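Local coordinates for conjugal transfer protein TRWB (Escherichia coli, PDB 1E9R) that probably couples the relaxosome to the type IV secretion apparatus in bacterial conjugation, acting as a DNA-binding P-loop NTPase that assembles into a hexameric ring, at residues Q110-W115 and T223-D228; T21-G26 and R413-V418. All coordinates share one frame; numbering follows the deposited sequence.

Contact 1 of 2, residues Q110-W115 and T223-D228; sequences QRTKGW and TMPDGD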
ATOM      1  N   GLN B 110      23.973 -34.770  23.748  1.00 45.33           N
ATOM      2  CA  GLN B 110      24.925 -35.122  24.790  1.00 45.33           C
ATOM      3  C   GLN B 110      26.291 -34.481  24.560  1.00 44.64           C
ATOM      4  O   GLN B 110      26.984 -34.084  25.508  1.00 43.01           O
ATOM      5  CB  GLN B 110      25.071 -36.649  24.803  1.00 47.95           C
ATOM      6  CG  GLN B 110      25.940 -37.229  25.899  1.00 52.79           C
ATOM      7  CD  GLN B 110      25.329 -37.045  27.273  1.00 56.43           C
ATOM      8  OE1 GLN B 110      25.528 -36.017  27.927  1.00 57.42           O
ATOM      9  NE2 GLN B 110      24.564 -38.041  27.713  1.00 56.96           N
ATOM     10  N   ARG B 111      26.663 -34.380  23.287  1.00 43.35           N
ATOM     11  CA  ARG B 111      27.957 -33.845  22.875  1.00 43.77           C
ATOM     12  C   ARG B 111      28.084 -32.323  22.811  1.00 42.36           C
ATOM     13  O   ARG B 111      29.181 -31.800  22.650  1.00 41.52           O
ATOM     14  CB  ARG B 111      28.327 -34.441  21.509  1.00 44.09           C
ATOM     15  CG  ARG B 111      28.362 -35.966  21.468  1.00 42.53           C
ATOM     16  CD  ARG B 111      28.323 -36.466  20.031  1.00 42.73           C
ATOM     17  NE  ARG B 111      27.033 -36.177  19.405  1.00 44.81           N
ATOM     18  CZ  ARG B 111      26.702 -36.525  18.166  1.00 43.02           C
ATOM     19  NH1 ARG B 111      27.572 -37.176  17.408  1.00 40.00           N
ATOM     20  NH2 ARG B 111      25.495 -36.249  17.697  1.00 41.94           N
ATOM     21  N   THR B 112      26.979 -31.606  22.940  1.00 42.40           N
ATOM     22  CA  THR B 112      27.037 -30.149  22.859  1.00 43.32           C
ATOM     23  C   THR B 112      27.990 -29.517  23.858  1.00 43.02           C
ATOM     24  O   THR B 112      28.211 -30.049  24.940  1.00 43.88           O
ATOM     25  CB  THR B 112      25.659 -29.504  23.102  1.00 45.19           C
ATOM     26  OG1 THR B 112      25.767 -28.087  22.930  1.00 44.30           O
ATOM     27  CG2 THR B 112      25.180 -29.776  24.524  1.00 41.77           C
ATOM     28  N   LYS B 113      28.557 -28.374  23.492  1.00 42.91           N
ATOM     29  CA  LYS B 113      29.438 -27.657  24.405  1.00 42.97           C
ATOM     30  C   LYS B 113      28.503 -26.856  25.316  1.00 42.25           C
ATOM     31  O   LYS B 113      27.312 -26.697  25.003  1.00 40.77           O
ATOM     32  CB  LYS B 113      30.338 -26.692  23.636  1.00 44.34           C
ATOM     33  CG  LYS B 113      31.136 -27.333  22.519  1.00 48.34           C
ATOM     34  CD  LYS B 113      32.302 -28.145  23.039  1.00 50.21           C
ATOM     35  CE  LYS B 113      33.276 -27.270  23.808  1.00 52.52           C
ATOM     36  NZ  LYS B 113      34.442 -28.057  24.308  1.00 54.66           N
ATOM     37  N   GLY B 114      29.025 -26.369  26.440  1.00 41.97           N
ATOM     38  CA  GLY B 114      28.212 -25.580  27.355  1.00 40.69           C
ATOM     39  C   GLY B 114      28.317 -24.134  26.927  1.00 39.67           C
ATOM     40  O   GLY B 114      29.405 -23.703  26.544  1.00 41.67           O
ATOM     41  N   TRP B 115      27.224 -23.371  26.992  1.00 38.31           N
ATOM     42  CA  TRP B 115      27.282 -21.984  26.534  1.00 36.26           C
ATOM     43  C   TRP B 115      26.129 -21.092  26.987  1.00 34.78           C
ATOM     44  O   TRP B 115      25.040 -21.575  27.302  1.00 35.20           O
ATOM     45  CB  TRP B 115      27.333 -21.983  24.996  1.00 35.70           C
ATOM     46  CG  TRP B 115      27.329 -20.615  24.348  1.00 35.25           C
ATOM     47  CD1 TRP B 115      28.417 -19.868  23.993  1.00 35.41           C
ATOM     48  CD2 TRP B 115      26.176 -19.852  23.967  1.00 35.84           C
ATOM     49  NE1 TRP B 115      28.015 -18.689  23.409  1.00 35.10           N
ATOM     50  CE2 TRP B 115      26.644 -18.653  23.382  1.00 36.40           C
ATOM     51  CE3 TRP B 115      24.789 -20.063  24.064  1.00 35.68           C
ATOM     52  CZ2 TRP B 115      25.775 -17.668  22.893  1.00 33.87           C
ATOM     53  CZ3 TRP B 115      23.928 -19.083  23.580  1.00 35.79           C
ATOM     54  CH2 TRP B 115      24.428 -17.901  23.001  1.00 34.78           C
ATOM     55  N   THR B 223      17.537 -23.383  29.198  1.00 39.85           N
ATOM     56  CA  THR B 223      17.661 -24.831  29.229  1.00 41.53           C
ATOM     57  C   THR B 223      18.934 -25.342  28.555  1.00 41.26           C
ATOM     58  O   THR B 223      19.263 -26.524  28.652  1.00 38.75           O
ATOM     59  CB  THR B 223      16.441 -25.480  28.560  1.00 43.82           C
ATOM     60  OG1 THR B 223      16.418 -25.146  27.166  1.00 43.74           O
ATOM     61  CG2 THR B 223      15.161 -24.980  29.222  1.00 43.05           C
ATOM     62  N   MET B 224      19.645 -24.445  27.879  1.00 41.69           N
ATOM     63  CA  MET B 224      20.881 -24.795  27.195  1.00 41.33           C
ATOM     64  C   MET B 224      21.930 -25.183  28.220  1.00 40.92           C
ATOM     65  O   MET B 224      22.198 -24.432  29.156  1.00 40.67           O
ATOM     66  CB  MET B 224      21.404 -23.605  26.385  1.00 43.39           C
ATOM     67  CG  MET B 224      21.911 -23.937  24.969  1.00 46.08           C
ATOM     68  SD  MET B 224      23.522 -24.725  24.797  1.00 47.77           S
ATOM     69  CE  MET B 224      23.227 -25.770  23.479  1.00 47.42           C
ATOM     70  N   PRO B 225      22.533 -26.373  28.060  1.00 40.00           N
ATOM     71  CA  PRO B 225      23.565 -26.836  28.984  1.00 40.59           C
ATOM     72  C   PRO B 225      24.595 -25.729  29.171  1.00 40.52           C
ATOM     73  O   PRO B 225      25.095 -25.172  28.192  1.00 40.85           O
ATOM     74  CB  PRO B 225      24.133 -28.049  28.262  1.00 38.62           C
ATOM     75  CG  PRO B 225      22.902 -28.622  27.601  1.00 39.42           C
ATOM     76  CD  PRO B 225      22.245 -27.394  27.032  1.00 37.57           C
ATOM     77  N   ASP B 226      24.912 -25.398  30.416  1.00 42.86           N
ATOM     78  CA  ASP B 226      25.875 -24.338  30.642  1.00 45.24           C
ATOM     79  C   ASP B 226      27.306 -24.822  30.587  1.00 44.97           C
ATOM     80  O   ASP B 226      27.596 -25.984  30.857  1.00 43.92           O
ATOM     81  CB  ASP B 226      25.619 -23.631  31.970  1.00 49.26           C
ATOM     82  CG  ASP B 226      25.667 -22.109  31.825  1.00 53.24           C
ATOM     83  OD1 ASP B 226      26.676 -21.593  31.275  1.00 54.47           O
ATOM     84  OD2 ASP B 226      24.696 -21.428  32.253  1.00 55.30           O
ATOM     85  N   GLY B 227      28.196 -23.912  30.216  1.00 44.04           N
ATOM     86  CA  GLY B 227      29.600 -24.237  30.113  1.00 44.96           C
ATOM     87  C   GLY B 227      30.341 -22.950  29.858  1.00 46.26           C
ATOM     88  O   GLY B 227      29.748 -21.874  29.953  1.00 46.40           O
ATOM     89  N   ASP B 228      31.622 -23.048  29.525  1.00 46.15           N
ATOM     90  CA  ASP B 228      32.412 -21.853  29.274  1.00 48.26           C
ATOM     91  C   ASP B 228      32.840 -21.704  27.821  1.00 43.98           C
ATOM     92  O   ASP B 228      33.721 -20.895  27.512  1.00 43.46           O
ATOM     93  CB  ASP B 228      33.641 -21.821  30.197  1.00 54.46           C
ATOM     94  CG  ASP B 228      34.457 -23.101  30.128  1.00 60.56           C
ATOM     95  OD1 ASP B 228      34.156 -23.975  29.272  1.00 68.00           O
ATOM     96  OD2 ASP B 228      35.404 -23.233  30.935  1.00 65.06           O
TER

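Contact 2 of 2, residues T21-G26 and R413-V418; sequences TRIVSG and RPIAKV. With SO4 (sulfate ion), chain J.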
ATOM      1  N   THR B  21      23.879 -11.834 -21.089  1.00 32.52           N
ATOM      2  CA  THR B  21      24.284 -13.073 -20.444  1.00 33.77           C
ATOM      3  C   THR B  21      24.737 -14.138 -21.434  1.00 35.60           C
ATOM      4  O   THR B  21      24.047 -14.436 -22.410  1.00 34.98           O
ATOM      5  CB  THR B  21      23.128 -13.660 -19.591  1.00 34.40           C
ATOM      6  OG1 THR B  21      22.886 -12.804 -18.470  1.00 35.35           O
ATOM      7  CG2 THR B  21      23.474 -15.061 -19.091  1.00 31.80           C
ATOM      8  N   ARG B  22      25.903 -14.716 -21.170  1.00 34.94           N
ATOM      9  CA  ARG B  22      26.434 -15.758 -22.027  1.00 35.63           C
ATOM     10  C   ARG B  22      26.182 -17.085 -21.348  1.00 35.40           C
ATOM     11  O   ARG B  22      26.404 -17.219 -20.153  1.00 35.97           O
ATOM     12  CB  ARG B  22      27.936 -15.572 -22.219  1.00 35.28           C
ATOM     13  CG  ARG B  22      28.331 -14.304 -22.957  1.00 35.58           C
ATOM     14  CD  ARG B  22      29.826 -14.081 -22.867  1.00 35.00           C
ATOM     15  NE  ARG B  22      30.270 -13.834 -21.494  1.00 35.61           N
ATOM     16  CZ  ARG B  22      31.537 -13.915 -21.091  1.00 37.31           C
ATOM     17  NH1 ARG B  22      32.491 -14.246 -21.952  1.00 39.98           N
ATOM     18  NH2 ARG B  22      31.856 -13.653 -19.833  1.00 39.19           N
ATOM     19  N   ILE B  23      25.685 -18.064 -22.088  1.00 35.53           N
ATOM     20  CA  ILE B  23      25.483 -19.372 -21.493  1.00 34.10           C
ATOM     21  C   ILE B  23      26.464 -20.283 -22.204  1.00 34.76           C
ATOM     22  O   ILE B  23      26.609 -20.245 -23.422  1.00 33.11           O
ATOM     23  CB  ILE B  23      24.029 -19.883 -21.632  1.00 30.89           C
ATOM     24  CG1 ILE B  23      23.903 -21.236 -20.917  1.00 34.12           C
ATOM     25  CG2 ILE B  23      23.622 -19.944 -23.088  1.00 30.35           C
ATOM     26  CD1 ILE B  23      22.482 -21.775 -20.812  1.00 32.77           C
ATOM     27  N   VAL B  24      27.156 -21.086 -21.413  1.00 37.71           N
ATOM     28  CA  VAL B  24      28.186 -21.974 -21.906  1.00 38.41           C
ATOM     29  C   VAL B  24      27.873 -23.380 -21.404  1.00 40.26           C
ATOM     30  O   VAL B  24      26.958 -23.562 -20.597  1.00 43.45           O
ATOM     31  CB  VAL B  24      29.555 -21.429 -21.389  1.00 36.84           C
ATOM     32  CG1 VAL B  24      30.227 -22.390 -20.445  1.00 38.35           C
ATOM     33  CG2 VAL B  24      30.421 -21.078 -22.537  1.00 35.19           C
ATOM     34  N   SER B  25      28.598 -24.380 -21.896  1.00 40.50           N
ATOM     35  CA  SER B  25      28.372 -25.762 -21.464  1.00 38.70           C
ATOM     36  C   SER B  25      29.054 -25.952 -20.110  1.00 37.32           C
ATOM     37  O   SER B  25      29.996 -25.232 -19.778  1.00 36.19           O
ATOM     38  CB  SER B  25      28.974 -26.749 -22.471  1.00 40.60           C
ATOM     39  OG  SER B  25      30.393 -26.785 -22.365  1.00 39.73           O
ATOM     40  N   GLY B  26      28.584 -26.910 -19.323  1.00 37.08           N
ATOM     41  CA  GLY B  26      29.210 -27.132 -18.036  1.00 36.73           C
ATOM     42  C   GLY B  26      30.705 -27.345 -18.210  1.00 38.24           C
ATOM     43  O   GLY B  26      31.526 -26.764 -17.495  1.00 36.95           O
ATOM     44  N   ARG B 413      31.322 -13.778 -15.924  1.00 37.77           N
ATOM     45  CA  ARG B 413      31.405 -15.211 -16.182  1.00 38.13           C
ATOM     46  C   ARG B 413      30.131 -15.672 -16.852  1.00 37.02           C
ATOM     47  O   ARG B 413      29.041 -15.229 -16.497  1.00 36.94           O
ATOM     48  CB  ARG B 413      31.517 -16.000 -14.881  1.00 38.34           C
ATOM     49  CG  ARG B 413      32.455 -15.433 -13.867  1.00 41.91           C
ATOM     50  CD  ARG B 413      33.864 -15.841 -14.135  1.00 42.35           C
ATOM     51  NE  ARG B 413      34.722 -15.422 -13.039  1.00 48.17           N
ATOM     52  CZ  ARG B 413      36.011 -15.724 -12.945  1.00 50.05           C
ATOM     53  NH1 ARG B 413      36.596 -16.455 -13.897  1.00 49.08           N
ATOM     54  NH2 ARG B 413      36.712 -15.299 -11.894  1.00 49.93           N
ATOM     55  N   PRO B 414      30.244 -16.563 -17.838  1.00 35.99           N
ATOM     56  CA  PRO B 414      29.004 -17.017 -18.464  1.00 34.93           C
ATOM     57  C   PRO B 414      28.319 -17.966 -17.475  1.00 34.91           C
ATOM     58  O   PRO B 414      28.929 -18.374 -16.486  1.00 32.87           O
ATOM     59  CB  PRO B 414      29.496 -17.728 -19.721  1.00 35.61           C
ATOM     60  CG  PRO B 414      30.836 -18.248 -19.306  1.00 36.62           C
ATOM     61  CD  PRO B 414      31.422 -17.080 -18.551  1.00 35.72           C
ATOM     62  N   ILE B 415      27.055 -18.296 -17.717  1.00 33.76           N
ATOM     63  CA  ILE B 415      26.341 -19.208 -16.836  1.00 33.79           C
ATOM     64  C   ILE B 415      26.307 -20.567 -17.527  1.00 35.24           C
ATOM     65  O   ILE B 415      26.494 -20.659 -18.745  1.00 35.83           O
ATOM     66  CB  ILE B 415      24.890 -18.746 -16.573  1.00 32.60           C
ATOM     67  CG1 ILE B 415      24.091 -18.800 -17.874  1.00 32.23           C
ATOM     68  CG2 ILE B 415      24.884 -17.345 -15.974  1.00 30.47           C
ATOM     69  CD1 ILE B 415      22.622 -18.474 -17.720  1.00 35.76           C
ATOM     70  N   ALA B 416      26.061 -21.619 -16.752  1.00 35.36           N
ATOM     71  CA  ALA B 416      26.015 -22.964 -17.299  1.00 35.39           C
ATOM     72  C   ALA B 416      24.958 -23.841 -16.623  1.00 35.64           C
ATOM     73  O   ALA B 416      24.740 -23.743 -15.421  1.00 35.63           O
ATOM     74  CB  ALA B 416      27.385 -23.607 -17.154  1.00 33.20           C
ATOM     75  N   LYS B 417      24.297 -24.689 -17.408  1.00 38.26           N
ATOM     76  CA  LYS B 417      23.305 -25.614 -16.880  1.00 39.35           C
ATOM     77  C   LYS B 417      24.105 -26.882 -16.615  1.00 42.04           C
ATOM     78  O   LYS B 417      24.576 -27.543 -17.542  1.00 42.57           O
ATOM     79  CB  LYS B 417      22.219 -25.871 -17.917  1.00 41.37           C
ATOM     80  CG  LYS B 417      21.095 -26.795 -17.470  1.00 43.35           C
ATOM     81  CD  LYS B 417      20.125 -27.010 -18.625  1.00 44.65           C
ATOM     82  CE  LYS B 417      19.096 -28.067 -18.304  1.00 48.48           C
ATOM     83  NZ  LYS B 417      18.183 -28.319 -19.451  1.00 50.31           N
ATOM     84  N   VAL B 418      24.279 -27.202 -15.340  1.00 43.51           N
ATOM     85  CA  VAL B 418      25.057 -28.358 -14.924  1.00 45.10           C
ATOM     86  C   VAL B 418      24.241 -29.270 -14.018  1.00 47.54           C
ATOM     87  O   VAL B 418      23.342 -28.816 -13.315  1.00 47.97           O
ATOM     88  CB  VAL B 418      26.325 -27.892 -14.164  1.00 45.75           C
ATOM     89  CG1 VAL B 418      27.048 -29.073 -13.554  1.00 47.98           C
ATOM     90  CG2 VAL B 418      27.248 -27.162 -15.109  1.00 43.48           C
TER
HETATM   91  S   SO4 J 602      32.900 -27.547 -25.152  0.85 57.92           S
HETATM   92  O1  SO4 J 602      33.148 -28.462 -24.013  0.85 56.40           O
HETATM   93  O2  SO4 J 602      33.640 -26.285 -24.969  0.85 58.11           O
HETATM   94  O3  SO4 J 602      33.332 -28.200 -26.405  0.85 58.29           O
HETATM   95  O4  SO4 J 602      31.462 -27.233 -25.251  0.85 57.87           O
HETATM   96  O   HOH W   1      27.210 -14.159 -18.356  1.00 50.96           O

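Contact 1 of 2, residues Q110-W115 and T223-D228
Two irregular loops cross at a pair of glycines here, with their end-to-end directions 71° apart. Gly114 and Gly227 bring their CA atoms to 3.4 Å, and Gly114 C lies against Gly227 N as the two backbones pass. The single direct hydrogen bond between the loops follows at once: Trp115 N donates to Pro225 O at 3.0 Å with an N-H...O angle of 157°, and the N lies in the carbonyl plane. The same oxygen takes a CA-H...O contact from Gly114 CA at 3.3 Å, so one carbonyl receives a hydrogen bond from Trp115 and a weaker C-H contact from Gly114.

Beside this crossing, Thr112 and Met224 meet tip to tip. Thr112 OG1 stands anti to its own backbone N (chi1 -177°), and Met224, bent at both chi2 and chi3, swings its terminal CE to 3.5 Å from that hydroxyl oxygen. The hydroxyl donates to Lys113 O at 2.9 Å, on a lone pair of the carbonyl, and accepts from Asn106 N, bonds that would favour this rotation. Thr112 CG2, in the crowded position between N and carbonyl carbon, reaches Pro225 CG at 4.0 Å, the side chain crossing the proline nearly at a right angle.

Trp115 sends its CB away from the 223-228 loop. Its indole NE1 bonds to Glu120, and its ring makes an edge-to-face stack with Trp262. Helix 252-269 thus receives both loops, Leu258 and Trp262 touching Trp115 and Met224 alike, while Thr112 and Lys113 rest on strand 103-105, one of the two outermost strands of the large mixed sheet within this chain.

Contact 2 of 2, residues T21-G26 and R413-V418
Parallel strand pairing adds the short, weakly bonded strand 23-24 to the edge of the large mixed sheet of the P-loop NTPase-type fold, beside strand 415-419. Ile415 sits between two bonds: its N donates to Arg22 O at 2.7 Å, and its O accepts from Val24 N at 2.8 Å, each nearly along the C=O axis. Both bonds flank Ile23, which pairs with Ile415 on the same face; the two side chains cross obliquely, Ile23 CG1 3.9 Å from Ile415 CG1.

Arg22 can be followed outward. Its CB lies 3.6 Å from Pro414 CB. CG, anti to the carbonyl carbon (chi1 -65°), CD and NE carry the chain on, with a bend at chi3, and make no close approach to the 413-418 segment. CZ returns to 4.1 Å from Pro414 CD, and NH2 comes closest to that carbon, which lies over one guanidinium face, offset toward the rim; Arg413 N is at the edge, near the plane. Past the strand, Ser25 is the N-cap of helix 26-33, its OG bonded to Lys28 N. A sulfate, probably from the crystallisation liquor and also held by Arg31, takes a bond from Ser25 OG at its O4, 3.1 Å away.

Contact 1 and contact 2 lie on opposite sides of the chain's centre, their own centres 46 Å apart and their nearest atoms about 32 Å apart, so neither touches the other. Along the sequence, both segments of contact 1 fall within the 386 residues that separate 21-26 from 413-418. The large mixed sheet relates them: contact 2 forms at its strand 23-24 end, whereas segment 110-115 of contact 1 packs against strand 103-105 at the other. The probable Walker A P-loop, which follows strand 56-59 in the sheet's interior, belongs to neither contact. Contact 2 also approaches a second subunit, through Thr21 and Ile415, whereas no other chain touches contact 1.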